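Local coordinates for protein adenine phosphoribosyltransferase (Leishmania donovani, PDB 1QB7) that probably makes AMP and diphosphate from adenine and 5-phospho-alpha-D-ribose 1-diphosphate for purine salvage, working as a homodimer with magnesium, at residues D59-R64 / P87-E92; T73-F78 / V142-V147; G77-G82 / L99-D104. All coordinates share one frame; numbering follows the deposited sequence. Where two conformers were deposited one is given.

Interaction 1 of 3, residues D59-R64 / P87-E92; sequences DFLVQR and PMIAVE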
# COMPACT_ATOMS: atom_id res chain seq x y z
N ASP A 59 12.97 -0.81 -11.45
CA ASP A 59 14.02 -0.35 -12.36
C ASP A 59 13.48 0.23 -13.66
O ASP A 59 13.90 1.30 -14.08
CB ASP A 59 15.00 -1.49 -12.69
CG ASP A 59 15.85 -1.90 -11.51
OD1 ASP A 59 15.99 -1.11 -10.55
OD2 ASP A 59 16.40 -3.02 -11.54
N PHE A 60 12.55 -0.48 -14.28
CA PHE A 60 11.96 -0.05 -15.54
C PHE A 60 11.24 1.30 -15.44
O PHE A 60 11.55 2.23 -16.20
CB PHE A 60 11.01 -1.12 -16.08
CG PHE A 60 10.41 -0.77 -17.42
CD1 PHE A 60 11.06 -1.12 -18.60
CD2 PHE A 60 9.21 -0.06 -17.49
CE1 PHE A 60 10.54 -0.75 -19.84
CE2 PHE A 60 8.68 0.31 -18.73
CZ PHE A 60 9.35 -0.04 -19.90
N LEU A 61 10.31 1.42 -14.50
CA LEU A 61 9.55 2.66 -14.34
C LEU A 61 10.40 3.85 -13.89
O LEU A 61 10.19 4.97 -14.34
CB LEU A 61 8.35 2.44 -13.42
CG LEU A 61 7.31 1.49 -14.03
CD1 LEU A 61 6.17 1.22 -13.05
CD2 LEU A 61 6.77 2.08 -15.32
N VAL A 62 11.38 3.59 -13.03
CA VAL A 62 12.27 4.66 -12.59
C VAL A 62 13.04 5.20 -13.82
O VAL A 62 13.09 6.41 -14.04
CB VAL A 62 13.26 4.17 -11.50
CG1 VAL A 62 14.38 5.19 -11.29
CG2 VAL A 62 12.52 3.94 -10.19
N GLN A 63 13.57 4.29 -14.63
CA GLN A 63 14.31 4.67 -15.84
C GLN A 63 13.40 5.45 -16.78
O GLN A 63 13.80 6.47 -17.35
CB GLN A 63 14.85 3.44 -16.56
CG GLN A 63 16.03 2.80 -15.85
CD GLN A 63 16.26 1.36 -16.26
OE1 GLN A 63 15.65 0.87 -17.22
NE2 GLN A 63 17.13 0.66 -15.53
N ARG A 64 12.15 5.00 -16.88
CA ARG A 64 11.19 5.65 -17.74
C ARG A 64 10.98 7.10 -17.35
O ARG A 64 11.09 8.00 -18.19
CB ARG A 64 9.85 4.91 -17.70
CG ARG A 64 8.77 5.58 -18.49
CD ARG A 64 7.49 4.78 -18.43
NE ARG A 64 6.43 5.41 -19.20
CZ ARG A 64 6.35 5.40 -20.53
NH1 ARG A 64 7.27 4.77 -21.25
NH2 ARG A 64 5.33 6.00 -21.14
N PRO A 87 5.48 4.10 -4.04
CA PRO A 87 6.57 4.54 -3.15
C PRO A 87 7.99 4.14 -3.56
O PRO A 87 8.91 4.93 -3.43
CB PRO A 87 6.18 3.94 -1.80
CG PRO A 87 4.67 3.94 -1.86
CD PRO A 87 4.41 3.44 -3.26
N MET A 88 8.16 2.92 -4.07
CA MET A 88 9.50 2.50 -4.46
C MET A 88 10.00 3.23 -5.70
O MET A 88 11.21 3.32 -5.93
CB MET A 88 9.61 0.98 -4.62
CG MET A 88 8.80 0.38 -5.72
SD MET A 88 9.10 -1.39 -5.83
CE MET A 88 8.18 -1.75 -7.31
N ILE A 89 9.08 3.77 -6.49
CA ILE A 89 9.46 4.53 -7.68
C ILE A 89 9.72 5.98 -7.27
O ILE A 89 10.77 6.55 -7.58
CB ILE A 89 8.36 4.49 -8.75
CG1 ILE A 89 8.13 3.06 -9.22
CG2 ILE A 89 8.73 5.37 -9.93
CD1 ILE A 89 6.86 2.89 -10.03
N ALA A 90 8.78 6.54 -6.52
CA ALA A 90 8.86 7.92 -6.04
C ALA A 90 10.11 8.20 -5.20
O ALA A 90 10.68 9.29 -5.29
CB ALA A 90 7.60 8.27 -5.24
N VAL A 91 10.53 7.22 -4.41
CA VAL A 91 11.71 7.38 -3.56
C VAL A 91 12.98 7.56 -4.41
O VAL A 91 13.89 8.30 -4.03
CB VAL A 91 11.87 6.18 -2.57
CG1 VAL A 91 12.35 4.94 -3.29
CG2 VAL A 91 12.81 6.55 -1.45
N GLU A 92 13.01 6.90 -5.57
CA GLU A 92 14.14 7.00 -6.48
C GLU A 92 14.12 8.30 -7.27
O GLU A 92 15.16 8.92 -7.51
CB GLU A 92 14.15 5.81 -7.43
CG GLU A 92 14.33 4.46 -6.75
CD GLU A 92 15.60 4.38 -5.92
OE1 GLU A 92 16.58 5.10 -6.22
OE2 GLU A 92 15.63 3.58 -4.97
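Leu-61 and Ile-89 meet near their tips, the CD1 methyl of Ile-89 running obliquely across the side chain of Leu-61. This methyl lies 3.5 Å from CD1 of Leu-61 and also approaches the CB of that residue, so it covers the base of the leucine as well as its end. It gets there because the isoleucine chain is extended at its second torsion (chi2 167°), which extends CD1 away from CB toward Leu-61. Val-62, one residue on, works on another side of Ile-89. Its CG2 sits 4.0 Å from Ile-89 CA and faces the CG2 branch of the same residue. From there the valine also leans on the aliphatic part of Glu-92, with CG2 3.7 Å and CG1 3.9 Å from Glu-92 CB. A beta-branched residue suits this place, since two short methyls can spread over a neighbouring helix with little reach.

The contact joins helix 51-67 to helix 86-93, two helices of the phosphoribosyltransferase domain. The short segments lie at 41° with axes 9.3 Å apart, and the CA atoms of Val-62 and Ile-89 mark the nearest backbone approach at 5.7 Å. Tyr-65 also packs on Ile-89, while Met-88 touches Leu-54 and Arg-58 of helix 51-67. Glu-92 belongs to two settings: its CB and CG serve the apolar contact, whereas the bend at chi2 (-57°) helps turn the carboxylate away, where OE2 forms a salt bridge with Arg-58 of the second subunit.

Only carbon surfaces hold the two segments together, without any hydrogen bond between them. The attraction therefore rests on shape and on exclusion of water, and the turned-away carboxylate probably lets the glutamate's charge be met at the dimer interface.

Interaction 2 of 3, residues T73-F78 / V142-V147; sequences THILGF and VLIDDV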
# COMPACT_ATOMS: atom_id res chain seq x y z
N THR A 73 6.09 15.22 -11.50
CA THR A 73 6.30 15.91 -10.23
C THR A 73 5.72 15.12 -9.07
O THR A 73 6.13 15.31 -7.92
CB THR A 73 5.66 17.32 -10.24
OG1 THR A 73 4.24 17.20 -10.40
CG2 THR A 73 6.21 18.16 -11.38
N HIS A 74 4.79 14.22 -9.38
CA HIS A 74 4.11 13.42 -8.35
C HIS A 74 3.70 12.03 -8.87
O HIS A 74 3.45 11.85 -10.06
CB HIS A 74 2.79 14.09 -7.91
CG HIS A 74 2.94 15.45 -7.29
ND1 HIS A 74 3.12 16.59 -8.03
CD2 HIS A 74 2.87 15.85 -6.00
CE1 HIS A 74 3.15 17.64 -7.22
NE2 HIS A 74 3.00 17.21 -5.98
N ILE A 75 3.60 11.08 -7.95
CA ILE A 75 3.12 9.73 -8.26
C ILE A 75 1.86 9.61 -7.38
O ILE A 75 1.89 9.91 -6.19
CB ILE A 75 4.10 8.61 -7.81
CG1 ILE A 75 5.48 8.76 -8.47
CG2 ILE A 75 3.48 7.24 -8.09
CD1 ILE A 75 5.53 8.47 -9.94
N LEU A 76 0.73 9.24 -7.99
CA LEU A 76 -0.52 9.08 -7.25
C LEU A 76 -0.95 7.62 -7.34
O LEU A 76 -1.31 7.14 -8.42
CB LEU A 76 -1.61 10.01 -7.81
CG LEU A 76 -3.03 9.91 -7.24
CD1 LEU A 76 -3.07 10.27 -5.76
CD2 LEU A 76 -3.97 10.82 -8.00
N GLY A 77 -0.88 6.92 -6.22
CA GLY A 77 -1.23 5.51 -6.19
C GLY A 77 -2.59 5.24 -5.59
O GLY A 77 -3.02 5.91 -4.65
N PHE A 78 -3.26 4.22 -6.13
CA PHE A 78 -4.60 3.83 -5.69
C PHE A 78 -4.57 2.86 -4.51
O PHE A 78 -3.78 1.91 -4.49
CB PHE A 78 -5.39 3.20 -6.84
CG PHE A 78 -5.54 4.08 -8.06
CD1 PHE A 78 -5.00 5.36 -8.10
CD2 PHE A 78 -6.20 3.60 -9.19
CE1 PHE A 78 -5.13 6.16 -9.25
CE2 PHE A 78 -6.33 4.38 -10.34
CZ PHE A 78 -5.79 5.66 -10.37
N VAL A 142 1.70 11.06 -12.26
CA VAL A 142 1.68 9.71 -12.79
C VAL A 142 0.74 8.92 -11.88
O VAL A 142 0.91 8.89 -10.65
CB VAL A 142 3.08 9.05 -12.75
CG1 VAL A 142 2.98 7.58 -13.13
CG2 VAL A 142 4.01 9.78 -13.71
N LEU A 143 -0.31 8.36 -12.48
CA LEU A 143 -1.30 7.54 -11.77
C LEU A 143 -0.88 6.07 -11.81
O LEU A 143 -0.50 5.57 -12.86
CB LEU A 143 -2.68 7.73 -12.40
CG LEU A 143 -3.45 9.01 -12.11
CD1 LEU A 143 -2.69 10.24 -12.55
CD2 LEU A 143 -4.79 8.93 -12.81
N ILE A 144 -0.94 5.38 -10.67
CA ILE A 144 -0.53 3.98 -10.64
C ILE A 144 -1.42 3.05 -9.79
O ILE A 144 -1.95 3.44 -8.75
CB ILE A 144 0.97 3.85 -10.20
CG1 ILE A 144 1.49 2.42 -10.39
CG2 ILE A 144 1.15 4.28 -8.74
CD1 ILE A 144 3.01 2.29 -10.31
N ASP A 145 -1.59 1.83 -10.28
CA ASP A 145 -2.38 0.78 -9.63
C ASP A 145 -1.86 -0.52 -10.26
O ASP A 145 -1.15 -0.48 -11.26
CB ASP A 145 -3.87 0.98 -9.94
CG ASP A 145 -4.79 0.19 -9.01
OD1 ASP A 145 -4.32 -0.41 -8.02
OD2 ASP A 145 -6.01 0.19 -9.27
N ASP A 146 -2.21 -1.67 -9.69
CA ASP A 146 -1.70 -2.92 -10.25
C ASP A 146 -2.42 -3.42 -11.50
O ASP A 146 -1.77 -3.78 -12.48
CB ASP A 146 -1.66 -4.01 -9.18
CG ASP A 146 -3.04 -4.49 -8.76
OD1 ASP A 146 -3.98 -3.67 -8.69
OD2 ASP A 146 -3.17 -5.69 -8.47
N VAL A 147 -3.74 -3.41 -11.47
CA VAL A 147 -4.53 -3.90 -12.59
C VAL A 147 -5.52 -2.86 -13.13
O VAL A 147 -6.19 -2.17 -12.36
CB VAL A 147 -5.35 -5.17 -12.18
CG1 VAL A 147 -6.18 -5.67 -13.35
CG2 VAL A 147 -4.42 -6.27 -11.69
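Ile-75 and Val-142 lie side by side, pointing the same way from neighbouring parallel strands, with Ile-75 CD1 3.8 Å from Val-142 CB. The same face continues with Ile-144, whose CG1 is anti to the backbone N (chi1 -170°), which leaves CG2 between the N and the carbonyl carbon. That position brings CG2 3.8 Å from Ile-75 CG2 and 3.7 Å from Gly-77 CA, where a residue without a side chain lets the isoleucine methyl settle on the backbone. Beneath this tight apolar layer, four backbone bonds zip strand 74-78 to strand 140-145. Val-142 N binds His-74 O, and Leu-76 N reaches Val-142 O at 2.7 Å. Ile-144 N then takes Leu-76 O, and Phe-78 N takes Ile-144 O.

The ends are different. At the partly exposed start, the imidazole of His-74 leads away from the other strand, and its ND1 pairs with Thr-73 OG1 at 2.7 Å. At the far end the chain turns a corner at Asp-146, and Val-147 leaves the contact to touch adenine. Asp-145, just before that turn, is crossed at about a right angle by Phe-78. Phe-78 CD2 lies 3.4 Å from Asp-145 OD2 and close to Asp-145 CB, while Ile-144 O sits over one ring face.

The end of strand 140-145 begins the PRPP-binding motif of type I phosphoribosyltransferases, and Asp-145 with Thr-153 forms the magnesium site. The chemistry thus divides the work: regular backbone bonds and branched apolar residues fix the strands, and the Phe-78 ring, packed against Asp-145, probably helps limit where that carboxylate can lie.

Interaction 3 of 3, residues G77-G82 / L99-D104; sequences GFDARG and LMRKAD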
# COMPACT_ATOMS: atom_id res chain seq x y z
N GLY A 77 -0.88 6.92 -6.22
CA GLY A 77 -1.23 5.51 -6.19
C GLY A 77 -2.59 5.24 -5.59
O GLY A 77 -3.02 5.91 -4.65
N PHE A 78 -3.26 4.22 -6.13
CA PHE A 78 -4.60 3.83 -5.69
C PHE A 78 -4.57 2.86 -4.51
O PHE A 78 -3.78 1.91 -4.49
CB PHE A 78 -5.39 3.20 -6.84
CG PHE A 78 -5.54 4.08 -8.06
CD1 PHE A 78 -5.00 5.36 -8.10
CD2 PHE A 78 -6.20 3.60 -9.19
CE1 PHE A 78 -5.13 6.16 -9.25
CE2 PHE A 78 -6.33 4.38 -10.34
CZ PHE A 78 -5.79 5.66 -10.37
N ASP A 79 -5.45 3.09 -3.54
CA ASP A 79 -5.57 2.26 -2.33
C ASP A 79 -6.18 0.91 -2.72
O ASP A 79 -7.26 0.89 -3.31
CB ASP A 79 -6.47 2.99 -1.33
CG ASP A 79 -6.54 2.32 0.03
OD1 ASP A 79 -5.93 1.26 0.25
OD2 ASP A 79 -7.22 2.88 0.91
N ALA A 80 -5.51 -0.21 -2.44
CA ALA A 80 -4.21 -0.25 -1.76
C ALA A 80 -3.09 -0.84 -2.62
O ALA A 80 -1.92 -0.68 -2.30
CB ALA A 80 -4.33 -1.09 -0.48
N ARG A 81 -3.45 -1.50 -3.70
CA ARG A 81 -2.45 -2.14 -4.54
C ARG A 81 -1.49 -1.19 -5.26
O ARG A 81 -0.36 -1.57 -5.57
CB ARG A 81 -3.12 -3.17 -5.45
CG ARG A 81 -4.01 -4.12 -4.64
CD ARG A 81 -4.57 -5.29 -5.42
NE ARG A 81 -5.33 -4.87 -6.60
CZ ARG A 81 -6.52 -5.35 -6.94
NH1 ARG A 81 -7.14 -6.23 -6.17
NH2 ARG A 81 -7.12 -4.92 -8.04
N GLY A 82 -1.92 0.05 -5.46
CA GLY A 82 -1.07 1.05 -6.08
C GLY A 82 -0.01 1.52 -5.09
O GLY A 82 1.05 2.03 -5.47
N LEU A 99 -1.60 9.64 -1.98
CA LEU A 99 -2.53 8.52 -1.82
C LEU A 99 -3.96 8.83 -2.22
O LEU A 99 -4.54 9.81 -1.76
CB LEU A 99 -2.55 8.06 -0.36
CG LEU A 99 -1.34 7.43 0.34
CD1 LEU A 99 -0.16 8.38 0.41
CD2 LEU A 99 -1.77 7.05 1.74
N MET A 100 -4.54 7.99 -3.07
CA MET A 100 -5.94 8.17 -3.42
C MET A 100 -6.69 7.10 -2.62
O MET A 100 -6.48 5.90 -2.81
CB MET A 100 -6.20 7.99 -4.92
CG MET A 100 -7.65 8.28 -5.29
SD MET A 100 -8.00 8.21 -7.04
CE MET A 100 -8.26 6.45 -7.26
N ARG A 101 -7.52 7.55 -1.68
CA ARG A 101 -8.26 6.64 -0.82
C ARG A 101 -9.69 7.12 -0.63
O ARG A 101 -10.04 8.24 -1.00
CB ARG A 101 -7.60 6.55 0.56
CG ARG A 101 -6.07 6.56 0.57
CD ARG A 101 -5.54 6.22 1.95
NE ARG A 101 -5.92 4.85 2.31
CZ ARG A 101 -5.58 4.24 3.43
NH1 ARG A 101 -4.86 4.86 4.36
NH2 ARG A 101 -5.98 2.99 3.64
N LYS A 102 -10.53 6.26 -0.05
CA LYS A 102 -11.91 6.64 0.25
C LYS A 102 -11.81 7.70 1.35
O LYS A 102 -10.83 7.72 2.09
CB LYS A 102 -12.72 5.43 0.74
CG LYS A 102 -13.12 4.48 -0.37
CD LYS A 102 -14.09 3.42 0.13
CE LYS A 102 -14.42 2.40 -0.97
NZ LYS A 102 -14.98 3.06 -2.19
N ALA A 103 -12.81 8.57 1.43
CA ALA A 103 -12.82 9.65 2.42
C ALA A 103 -12.58 9.19 3.85
O ALA A 103 -11.84 9.82 4.59
CB ALA A 103 -14.12 10.45 2.33
N ASP A 104 -13.16 8.05 4.22
CA ASP A 104 -13.01 7.53 5.58
C ASP A 104 -11.65 6.92 5.91
O ASP A 104 -11.47 6.34 6.99
CB ASP A 104 -14.15 6.57 5.93
CG ASP A 104 -14.13 5.29 5.09
OD1 ASP A 104 -13.23 5.10 4.25
OD2 ASP A 104 -15.05 4.46 5.30
O HOH W 1 -9.77 3.56 0.07
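Asp-79 OD2 is gripped by two nitrogens of Arg-101 and by a water, just past the C-terminal ends of the two strands of a beta-alpha-beta unit formed by strand 74-78, helix 86-93 and strand 97-100. Arg-101 NE lies 2.7 Å and NH2 3.0 Å from this one oxygen, a side-on salt bridge in which both donors come from the same face of the carboxylate. The oxygen sits in the guanidinium plane, yet the two flat groups are turned 68° apart, so the arginine's edge meets the carboxylate from above. Asp-79 CG is anti to the backbone N (chi1 -173°), which aims the acid at its partner. The water gives a hydrogen bond to OD2 and accepts one from Lys-102 N, 2.8 Å away, tying the two loops together beyond the strands.

Ahead of the ion pair the strands run parallel: Met-100 N bonds to Gly-77 O, and Asp-79 N to Met-100 O at 3.1 Å. The peptide between Asp-79 and Ala-80 is cis, as in the diphosphate-binding loop of related type I enzymes. Here Ala-80 N and Arg-81 N hold a citrate, which probably marks that subsite. The side chain of Arg-81 serves the base, its NH2 donating to adenine N7. The salt bridge may thus steady the loop that follows strand 74-78. A flexible, unbranched methionine suits the apolar side: bent at chi3 (83°), Met-100 makes a CH-pi and Met-aromatic contact, its SD oblique to the Phe-78 ring and its CE 3.5 Å above the ring centre, on the face opposite Ile-144 O.

Overall arrangement
All three interactions are largely buried, but interactions 2 and 3 lie in one sheet and interaction 1 in the helical layer on it. Interaction 2 lies nearest the middle of the chain, and its strand 74-78 is shared with interaction 3, which adds the edge strand 97-100. Interaction 1 joins two helices, of which 86-93 packs on that sheet, where Ile-89 CD1 meets Ile-144 CD1 and Ala-90 touches Ile-75. The chemistry shifts accordingly: carbon contacts between helices, backbone hydrogen bonds within the sheet, and ion pairs where strands give way to ligand-binding loops. There Asp-146 of interaction 2 forms a salt bridge with Arg-81 of interaction 3. Interactions 1 and 3 also touch the second subunit; interaction 2 does not.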